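PDB 2P7Q: glyoxalase family protein from Listeria monocytogenes, which catalyses the hydration of the antibiotic fosfomycin, probably with manganese(II) as cofactor, and so confers fosfomycin resistance. Local coordinates for residues Asp14-Thr19 with Lys43-Leu48; Glu77-Tyr82 with Arg105-Tyr110. The protein carries 1 engineered substitution. All blocks are in the same frame, centred on the assembly; numbering follows the deposited sequence.

Contact 1: residues Asp14-Thr19 with Lys43-Leu48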
loop_
_atom_site.group_PDB
_atom_site.type_symbol
_atom_site.label_atom_id
_atom_site.label_comp_id
_atom_site.label_asym_id
_atom_site.label_seq_id
_atom_site.Cartn_x
_atom_site.Cartn_y
_atom_site.Cartn_z
ATOM N N ASP A 14 -9.492 -2.437 16.624
ATOM C CA ASP A 14 -10.950 -2.418 16.660
ATOM C C ASP A 14 -11.519 -2.477 15.244
ATOM O O ASP A 14 -11.546 -1.473 14.538
ATOM C CB ASP A 14 -11.416 -1.137 17.352
ATOM C CG ASP A 14 -12.918 -1.095 17.563
ATOM O OD1 ASP A 14 -13.651 -1.897 16.945
ATOM O OD2 ASP A 14 -13.365 -0.234 18.347
ATOM N N LEU A 15 -11.992 -3.644 14.831
ATOM C CA LEU A 15 -12.541 -3.788 13.486
ATOM C C LEU A 15 -13.682 -2.826 13.166
ATOM O O LEU A 15 -13.557 -1.990 12.277
ATOM C CB LEU A 15 -13.016 -5.214 13.251
ATOM C CG LEU A 15 -13.476 -5.413 11.811
ATOM C CD1 LEU A 15 -12.255 -5.253 10.896
ATOM C CD2 LEU A 15 -14.115 -6.784 11.623
ATOM N N ASN A 16 -14.793 -2.948 13.891
ATOM C CA ASN A 16 -15.959 -2.088 13.673
ATOM C C ASN A 16 -15.640 -0.605 13.651
ATOM O O ASN A 16 -16.224 0.151 12.869
ATOM C CB ASN A 16 -17.022 -2.341 14.743
ATOM C CG ASN A 16 -17.560 -3.746 14.703
ATOM O OD1 ASN A 16 -17.659 -4.358 13.639
ATOM N ND2 ASN A 16 -17.933 -4.261 15.862
ATOM N N LYS A 17 -14.728 -0.177 14.514
ATOM C CA LYS A 17 -14.380 1.232 14.546
ATOM C C LYS A 17 -13.642 1.630 13.263
ATOM O O LYS A 17 -13.850 2.722 12.738
ATOM C CB LYS A 17 -13.533 1.532 15.784
ATOM C CG LYS A 17 -13.242 3.003 16.012
ATOM C CD LYS A 17 -12.637 3.222 17.393
ATOM C CE LYS A 17 -11.781 4.484 17.468
ATOM N NZ LYS A 17 -12.531 5.715 17.140
ATOM N N THR A 18 -12.797 0.740 12.745
ATOM C CA THR A 18 -12.060 1.033 11.513
ATOM C C THR A 18 -12.995 0.983 10.307
ATOM O O THR A 18 -12.846 1.765 9.369
ATOM C CB THR A 18 -10.902 0.023 11.270
ATOM O OG1 THR A 18 -9.884 0.190 12.265
ATOM C CG2 THR A 18 -10.288 0.243 9.896
ATOM N N THR A 19 -13.960 0.067 10.331
ATOM C CA THR A 19 -14.901 -0.077 9.216
ATOM C C THR A 19 -15.652 1.210 8.864
ATOM O O THR A 19 -15.788 1.556 7.688
ATOM C CB THR A 19 -15.942 -1.181 9.492
ATOM O OG1 THR A 19 -15.285 -2.449 9.570
ATOM C CG2 THR A 19 -16.973 -1.228 8.380
ATOM N N LYS A 43 -11.444 -12.373 12.838
ATOM C CA LYS A 43 -12.450 -11.372 12.574
ATOM C C LYS A 43 -11.923 -10.442 11.483
ATOM O O LYS A 43 -10.917 -9.759 11.671
ATOM C CB LYS A 43 -12.731 -10.607 13.866
ATOM C CG LYS A 43 -14.064 -9.900 13.887
ATOM C CD LYS A 43 -14.065 -8.776 14.932
ATOM C CE LYS A 43 -14.933 -9.108 16.152
ATOM N NZ LYS A 43 -14.801 -7.993 17.159
ATOM N N GLU A 44 -12.597 -10.415 10.340
ATOM C CA GLU A 44 -12.128 -9.574 9.250
ATOM C C GLU A 44 -13.187 -9.170 8.231
ATOM O O GLU A 44 -14.248 -9.784 8.117
ATOM C CB GLU A 44 -10.989 -10.285 8.526
ATOM C CG GLU A 44 -11.384 -11.646 7.987
ATOM C CD GLU A 44 -10.329 -12.254 7.084
ATOM O OE1 GLU A 44 -9.167 -12.394 7.516
ATOM O OE2 GLU A 44 -10.669 -12.601 5.935
ATOM N N LYS A 45 -12.873 -8.122 7.479
ATOM C CA LYS A 45 -13.769 -7.622 6.447
ATOM C C LYS A 45 -13.000 -7.204 5.187
ATOM O O LYS A 45 -11.843 -6.778 5.251
ATOM C CB LYS A 45 -14.592 -6.452 6.998
ATOM C CG LYS A 45 -15.510 -6.849 8.142
ATOM C CD LYS A 45 -16.260 -5.665 8.706
ATOM C CE LYS A 45 -17.336 -6.118 9.709
ATOM N NZ LYS A 45 -18.067 -4.985 10.372
ATOM N N PHE A 46 -13.652 -7.351 4.040
ATOM C CA PHE A 46 -13.066 -6.997 2.757
ATOM C C PHE A 46 -13.874 -5.866 2.139
ATOM O O PHE A 46 -15.105 -5.899 2.149
ATOM C CB PHE A 46 -13.116 -8.185 1.790
ATOM C CG PHE A 46 -12.385 -9.408 2.266
ATOM C CD1 PHE A 46 -12.543 -10.619 1.595
ATOM C CD2 PHE A 46 -11.529 -9.355 3.366
ATOM C CE1 PHE A 46 -11.856 -11.761 2.012
ATOM C CE2 PHE A 46 -10.833 -10.493 3.793
ATOM C CZ PHE A 46 -10.999 -11.696 3.116
ATOM N N PHE A 47 -13.198 -4.869 1.583
ATOM C CA PHE A 47 -13.920 -3.778 0.943
ATOM C C PHE A 47 -13.356 -3.482 -0.443
ATOM O O PHE A 47 -12.262 -3.921 -0.800
ATOM C CB PHE A 47 -13.844 -2.500 1.786
ATOM C CG PHE A 47 -14.164 -2.699 3.235
ATOM C CD1 PHE A 47 -13.257 -3.331 4.079
ATOM C CD2 PHE A 47 -15.363 -2.228 3.766
ATOM C CE1 PHE A 47 -13.527 -3.491 5.433
ATOM C CE2 PHE A 47 -15.649 -2.382 5.125
ATOM C CZ PHE A 47 -14.726 -3.017 5.962
ATOM N N LEU A 48 -14.133 -2.754 -1.232
ATOM C CA LEU A 48 -13.696 -2.323 -2.550
ATOM C C LEU A 48 -13.615 -0.813 -2.434
ATOM O O LEU A 48 -14.606 -0.157 -2.086
ATOM C CB LEU A 48 -14.706 -2.676 -3.635
ATOM C CG LEU A 48 -14.784 -4.124 -4.094
ATOM C CD1 LEU A 48 -15.855 -4.232 -5.164
ATOM C CD2 LEU A 48 -13.431 -4.573 -4.640
#

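Contact 2: residues Glu77-Tyr82 with Arg105-Tyr110. With GG6 ([(1S,2S)-1,2-dihydroxypropyl]phosphonic acid), chain H.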
loop_
_atom_site.group_PDB
_atom_site.type_symbol
_atom_site.label_atom_id
_atom_site.label_comp_id
_atom_site.label_asym_id
_atom_site.label_seq_id
_atom_site.Cartn_x
_atom_site.Cartn_y
_atom_site.Cartn_z
ATOM N N GLU A 77 -10.385 19.735 -7.471
ATOM C CA GLU A 77 -11.599 20.415 -7.056
ATOM C C GLU A 77 -12.144 19.795 -5.773
ATOM O O GLU A 77 -12.873 20.445 -5.024
ATOM C CB GLU A 77 -12.661 20.324 -8.155
ATOM C CG GLU A 77 -12.145 20.558 -9.565
ATOM C CD GLU A 77 -11.539 19.302 -10.196
ATOM O OE1 GLU A 77 -12.249 18.269 -10.264
ATOM O OE2 GLU A 77 -10.362 19.347 -10.629
ATOM N N GLU A 78 -11.777 18.541 -5.519
ATOM C CA GLU A 78 -12.252 17.829 -4.336
ATOM C C GLU A 78 -11.313 17.896 -3.138
ATOM O O GLU A 78 -11.580 17.277 -2.110
ATOM C CB GLU A 78 -12.475 16.355 -4.651
ATOM C CG GLU A 78 -13.057 16.062 -5.999
ATOM C CD GLU A 78 -13.182 14.575 -6.224
ATOM O OE1 GLU A 78 -14.039 13.958 -5.558
ATOM O OE2 GLU A 78 -12.418 14.022 -7.047
ATOM N N VAL A 79 -10.214 18.622 -3.257
ATOM C CA VAL A 79 -9.294 18.684 -2.137
ATOM C C VAL A 79 -9.939 19.282 -0.901
ATOM O O VAL A 79 -9.848 18.714 0.182
ATOM C CB VAL A 79 -8.043 19.488 -2.472
ATOM C CG1 VAL A 79 -7.194 19.653 -1.216
ATOM C CG2 VAL A 79 -7.255 18.767 -3.558
ATOM N N ASP A 80 -10.579 20.431 -1.055
ATOM C CA ASP A 80 -11.228 21.063 0.076
ATOM C C ASP A 80 -12.291 20.154 0.688
ATOM O O ASP A 80 -12.331 19.979 1.909
ATOM C CB ASP A 80 -11.861 22.395 -0.341
ATOM C CG ASP A 80 -10.823 23.471 -0.640
ATOM O OD1 ASP A 80 -11.187 24.556 -1.141
ATOM O OD2 ASP A 80 -9.633 23.234 -0.365
ATOM N N GLU A 81 -13.135 19.558 -0.150
ATOM C CA GLU A 81 -14.210 18.700 0.355
ATOM C C GLU A 81 -13.728 17.565 1.231
ATOM O O GLU A 81 -14.267 17.336 2.317
ATOM C CB GLU A 81 -15.036 18.139 -0.793
ATOM C CG GLU A 81 -15.644 19.214 -1.644
ATOM C CD GLU A 81 -16.844 18.733 -2.425
ATOM O OE1 GLU A 81 -16.775 17.662 -3.078
ATOM O OE2 GLU A 81 -17.863 19.450 -2.388
ATOM N N TYR A 82 -12.722 16.846 0.758
ATOM C CA TYR A 82 -12.170 15.747 1.531
ATOM C C TYR A 82 -11.535 16.262 2.818
ATOM O O TYR A 82 -11.541 15.579 3.836
ATOM C CB TYR A 82 -11.140 14.982 0.706
ATOM C CG TYR A 82 -11.766 13.918 -0.144
ATOM C CD1 TYR A 82 -11.957 14.105 -1.511
ATOM C CD2 TYR A 82 -12.210 12.727 0.431
ATOM C CE1 TYR A 82 -12.579 13.131 -2.280
ATOM C CE2 TYR A 82 -12.830 11.752 -0.331
ATOM C CZ TYR A 82 -13.014 11.959 -1.679
ATOM O OH TYR A 82 -13.665 10.991 -2.406
ATOM N N ARG A 105 -1.605 19.006 -5.031
ATOM C CA ARG A 105 -1.897 19.077 -3.598
ATOM C C ARG A 105 -2.168 17.674 -3.033
ATOM O O ARG A 105 -2.619 16.776 -3.752
ATOM C CB ARG A 105 -3.127 19.953 -3.348
ATOM C CG ARG A 105 -3.024 21.379 -3.840
ATOM C CD ARG A 105 -2.879 22.376 -2.687
ATOM N NE ARG A 105 -4.046 22.476 -1.799
ATOM C CZ ARG A 105 -5.301 22.689 -2.202
ATOM N NH1 ARG A 105 -5.583 22.812 -3.496
ATOM N NH2 ARG A 105 -6.274 22.821 -1.307
ATOM N N SER A 106 -1.881 17.490 -1.748
ATOM C CA SER A 106 -2.126 16.212 -1.083
ATOM C C SER A 106 -2.712 16.413 0.316
ATOM O O SER A 106 -2.537 17.468 0.930
ATOM C CB SER A 106 -0.831 15.408 -0.936
ATOM O OG SER A 106 -0.292 15.013 -2.179
ATOM N N ILE A 107 -3.408 15.389 0.805
ATOM C CA ILE A 107 -3.980 15.396 2.154
ATOM C C ILE A 107 -3.460 14.134 2.832
ATOM O O ILE A 107 -3.674 13.025 2.339
ATOM C CB ILE A 107 -5.533 15.300 2.167
ATOM C CG1 ILE A 107 -6.167 16.495 1.465
ATOM C CG2 ILE A 107 -6.033 15.252 3.599
ATOM C CD1 ILE A 107 -7.672 16.325 1.265
ATOM N N TYR A 108 -2.766 14.292 3.949
ATOM C CA TYR A 108 -2.252 13.130 4.671
ATOM C C TYR A 108 -3.004 13.013 5.987
ATOM O O TYR A 108 -3.398 14.024 6.570
ATOM C CB TYR A 108 -0.745 13.270 4.921
ATOM C CG TYR A 108 0.126 12.865 3.740
ATOM C CD1 TYR A 108 0.711 13.818 2.898
ATOM C CD2 TYR A 108 0.387 11.519 3.482
ATOM C CE1 TYR A 108 1.543 13.431 1.835
ATOM C CE2 TYR A 108 1.209 11.130 2.425
ATOM C CZ TYR A 108 1.786 12.085 1.609
ATOM O OH TYR A 108 2.616 11.663 0.584
ATOM N N PHE A 109 -3.200 11.785 6.458
ATOM C CA PHE A 109 -3.931 11.572 7.697
ATOM C C PHE A 109 -3.855 10.117 8.138
ATOM O O PHE A 109 -3.545 9.239 7.337
ATOM C CB PHE A 109 -5.386 11.988 7.482
ATOM C CG PHE A 109 -6.085 11.217 6.394
ATOM C CD1 PHE A 109 -6.745 10.028 6.679
ATOM C CD2 PHE A 109 -6.076 11.676 5.081
ATOM C CE1 PHE A 109 -7.386 9.306 5.674
ATOM C CE2 PHE A 109 -6.711 10.963 4.067
ATOM C CZ PHE A 109 -7.368 9.775 4.365
ATOM N N TYR A 110 -4.143 9.844 9.408
ATOM C CA TYR A 110 -4.079 8.464 9.873
ATOM C C TYR A 110 -5.449 7.851 10.120
ATOM O O TYR A 110 -6.463 8.531 10.074
ATOM C CB TYR A 110 -3.302 8.352 11.179
ATOM C CG TYR A 110 -1.902 8.896 11.148
ATOM C CD1 TYR A 110 -1.664 10.250 11.354
ATOM C CD2 TYR A 110 -0.811 8.052 10.922
ATOM C CE1 TYR A 110 -0.383 10.749 11.339
ATOM C CE2 TYR A 110 0.475 8.546 10.906
ATOM C CZ TYR A 110 0.681 9.891 11.115
ATOM O OH TYR A 110 1.945 10.398 11.115
HETATM O O1 GG6 H . 2.868 12.101 -2.115
HETATM C C2 GG6 H . 3.769 12.544 -3.172
HETATM C C3 GG6 H . 3.451 14.045 -3.518
HETATM C C1 GG6 H . 5.277 12.415 -2.731
HETATM O O2 GG6 H . 5.544 13.225 -1.595
HETATM P P GG6 H . 5.728 10.746 -2.324
HETATM O O3 GG6 H . 5.492 9.816 -3.550
HETATM O O4 GG6 H . 7.116 10.743 -1.959
HETATM O O5 GG6 H . 4.873 10.212 -1.102
#

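Contact 1: residues Asp14-Thr19 with Lys43-Leu48
L15 meets K45 through its CD2 methyl, which lies against the aliphatic chain of the lysine: CD2 is 3.8 Å from K45 CG and about as far from K45 CD and CE. K45 is extended beyond CG and slants across the leucine toward the helix. The same methyl packs on K43 CG at 3.9 Å, while the ammonium of K43 pairs with E58. K45 NZ gives a weak hydrogen bond to N16 OD1 (3.4 Å). T19 crosses K45 at about a right angle, its OG1 3.5 Å from K45 CD; that hydroxyl donates to L15 O (3.2 Å) from above the carbonyl plane, and L15 O also accepts from T19 N. OG1 sits at the edge of the F47 ring, 3.7 Å from CZ, with T19 CG2 equally near CE2. D14 is the N-cap, its OD1 accepting from K17 N (3.2 Å). The short helix and strand axes run 16° apart at 9.6 Å, while E44, the probable proton acceptor, points its CB away from the helix and touches a bound diol, not the one held by Y108. This is the helix of a βαβββ module packed on one face of its four-stranded sheet, as in the glyoxalase fold.

Contact 2: residues Glu77-Tyr82 with Arg105-Tyr110
The second helix-on-sheet layer of the glyoxalase fold is formed here, where the start of helix 79-87 packs on strand 106-110, which is outermost in its sheet within this chain and whose other face lines the metal site. V79 lays CG1 over one face of the R105 guanidinium, offset toward its rim and 3.3 Å from NH2. D80 OD2 reaches the edge of the same group in its plane, forming a salt bridge to NH2 at 3.5 Å, with carboxylate and guanidinium planes 67° apart. The chain of R105 is bent at chi2 and chi3; chi3 (-66°) turns NE toward the helix. Deeper in, I107 CD1 abuts the helix, 3.4 Å from V79 O, 3.8 Å from Y82 CB and 4.2 Å from V79 CG1. On the strand's other face Y108 OH donates to O1 of a bound diol at 2.7 Å, with O1 near the plane of the ring at its edge. Y108 belongs to the manganese site with H69 and E118; S106 OG bonds to E118 and H120. Chemistry thus divides by face: apolar contacts and a salt bridge at the exposed margin attach the helix, whereas pocket-side hydroxyls hold the diol (Y108) and, from the second shell, metal-site E118 (S106).

Contact 1 and contact 2 lie on opposite sides of the chain's centre, their centres 23 Å apart, and share no helix or strand. Each sets the start of a helix against a strand, but 43-48 belongs to the four-stranded sheet and 105-110 to the three-stranded one. Contact 1 is partly buried, with lysine chains supplying much of its apolar surface; contact 2 is more buried, with valine and isoleucine inside and an ion pair at its margin. The polar link is a weak lysine-amide bond in the first and a charge pair in the second. Each strand's far face bears a pocket residue, E44 or Y108, which in one chain face different diols, consistent with repeated glyoxalase-type architecture.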